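Local structure of cypemycin cysteine dehydrogenase (decarboxylating) (Streptomyces sp, 6JDD) at the interface of chains A and B. The protein catalyses the FAD-dependent oxidative decarboxylation of the C-terminal cysteine of the precursor peptide during biosynthesis of the linaridin cypemycin. Numbering follows the deposited sequence. Chains: chain A/B, Cypemycin cysteine dehydrogenase (decarboxylating).

The interface of chains A and B. Residues chain A 101, 105, 135-136, 139; chain B 104-107.
The side-chain amide of A:Gln105 reaches across to the backbone of B:Gln105, its own counterpart in the neighbouring subunit of this homo-oligomeric flavin-containing Cys decarboxylase of the HFCD superfamily. In chain B the segment that receives it is the end of helix 97-104 and the turn after it, where B:Gly106, with phi 73°, suits a left-handed backbone conformation that other residues adopt less readily.

Among the polar contacts, A:Gln105 NE2 donates to the carbonyl B:Gln105 O at 2.8 Å, meeting a lone pair in the carbonyl plane. The chain of A:Gln105 is extended beyond CG (chi2 162°), which carries the amide to the partner's turn. The two N-H groups of glutamine let NE2 serve a second acceptor, A:Asn139 OD1 at 3.1 Å, nearly straight but from above that carbonyl's plane; with both acceptors close to its own plane, the amide is held against rotation. Asparagine suits the second shell by pairing this acceptor with a donor: A:Asn139 ND2 bonds to A:Ile135 O, one turn earlier in helix 134-142, at 2.7 Å, a bent bond from above the carbonyl plane that probably helps to orient OD1. An alanine in place of A:Gln105 would probably leave B:Gln105 O without its partner from chain A and A:Asn139 OD1 without its donor from A:Gln105.

A water extends the polar network, lying 3.2 Å from A:Asn139 ND2 and 2.7 Å from B:Ala104 O at the helix end.

Apolar groups pack on different parts of the turn around B:Gly106. The flexible, bent chain of A:Met101 sets CB 4.0 Å from the aliphatic CD of B:Arg107 and CG in van der Waals contact with B:Gly106 O; the glycine's missing side chain leaves room for the methionine sulphur. Branched A:Ile135 packs CG2 on B:Gly106 CA at 4.0 Å.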
loop_
_atom_site.group_PDB
_atom_site.type_symbol
_atom_site.label_atom_id
_atom_site.label_comp_id
_atom_site.label_asym_id
_atom_site.label_seq_id
_atom_site.Cartn_x
_atom_site.Cartn_y
_atom_site.Cartn_z
ATOM N N MET A 101 19.793 15.389 -26.718
ATOM C CA MET A 101 18.804 16.435 -27.037
ATOM C C MET A 101 18.595 17.380 -25.824
ATOM O O MET A 101 18.615 18.590 -25.994
ATOM C CB MET A 101 17.482 15.824 -27.498
ATOM C CG MET A 101 17.559 14.974 -28.728
ATOM S SD MET A 101 18.137 15.844 -30.254
ATOM C CE MET A 101 19.920 15.644 -30.110
ATOM N N GLN A 105 19.613 21.404 -25.483
ATOM C CA GLN A 105 18.472 22.327 -25.365
ATOM C C GLN A 105 18.546 23.064 -24.023
ATOM O O GLN A 105 17.559 23.716 -23.633
ATOM C CB GLN A 105 17.189 21.541 -25.585
ATOM C CG GLN A 105 17.092 21.130 -27.036
ATOM C CD GLN A 105 16.108 20.012 -27.316
ATOM O OE1 GLN A 105 15.307 19.627 -26.458
ATOM N NE2 GLN A 105 16.161 19.497 -28.545
ATOM N N ILE A 135 16.683 16.881 -37.669
ATOM C CA ILE A 135 16.412 17.714 -36.485
ATOM C C ILE A 135 17.348 17.285 -35.363
ATOM O O ILE A 135 17.902 18.136 -34.684
ATOM C CB ILE A 135 14.946 17.557 -36.112
ATOM C CG1 ILE A 135 14.095 18.285 -37.146
ATOM C CG2 ILE A 135 14.699 18.041 -34.709
ATOM C CD1 ILE A 135 12.640 17.990 -36.988
ATOM N N VAL A 136 17.603 15.995 -35.254
ATOM C CA VAL A 136 18.586 15.473 -34.260
ATOM C C VAL A 136 19.982 16.034 -34.586
ATOM O O VAL A 136 20.671 16.498 -33.702
ATOM C CB VAL A 136 18.537 13.927 -34.243
ATOM C CG1 VAL A 136 19.671 13.321 -33.459
ATOM C CG2 VAL A 136 17.207 13.415 -33.706
ATOM N N ASN A 139 20.398 19.667 -33.506
ATOM C CA ASN A 139 20.572 19.687 -32.019
ATOM C C ASN A 139 21.988 19.230 -31.590
ATOM O O ASN A 139 22.576 19.893 -30.741
ATOM C CB ASN A 139 19.460 18.908 -31.322
ATOM C CG ASN A 139 18.158 19.673 -31.386
ATOM O OD1 ASN A 139 17.989 20.653 -30.708
ATOM N ND2 ASN A 139 17.297 19.359 -32.321
ATOM N N ALA B 104 9.384 18.076 -32.979
ATOM C CA ALA B 104 10.161 19.186 -33.557
ATOM C C ALA B 104 11.515 19.325 -32.871
ATOM O O ALA B 104 12.366 19.986 -33.426
ATOM C CB ALA B 104 9.390 20.469 -33.407
ATOM N N GLN B 105 11.688 18.766 -31.677
ATOM C CA GLN B 105 12.916 19.010 -30.901
ATOM C C GLN B 105 13.740 17.721 -30.825
ATOM O O GLN B 105 14.694 17.656 -30.027
ATOM C CB GLN B 105 12.526 19.593 -29.552
ATOM C CG GLN B 105 12.005 20.999 -29.740
ATOM C CD GLN B 105 11.207 21.543 -28.573
ATOM O OE1 GLN B 105 11.173 20.959 -27.485
ATOM N NE2 GLN B 105 10.567 22.691 -28.803
ATOM N N GLY B 106 13.366 16.715 -31.587
ATOM C CA GLY B 106 14.186 15.489 -31.648
ATOM C C GLY B 106 14.093 14.621 -30.398
ATOM O O GLY B 106 14.852 13.668 -30.292
ATOM N N ARG B 107 13.109 14.855 -29.550
ATOM C CA ARG B 107 12.987 14.122 -28.270
ATOM C C ARG B 107 12.612 12.657 -28.536
ATOM O O ARG B 107 11.852 12.366 -29.458
ATOM C CB ARG B 107 11.993 14.844 -27.364
ATOM C CG ARG B 107 12.374 16.298 -27.086
ATOM C CD ARG B 107 13.712 16.403 -26.355
ATOM N NE ARG B 107 13.775 15.491 -25.226
ATOM C CZ ARG B 107 13.395 15.778 -24.010
ATOM N NH1 ARG B 107 12.982 16.985 -23.739
ATOM N NH2 ARG B 107 13.453 14.894 -23.033
HETATM O O HOH W 1 14.738 21.195 -32.951
#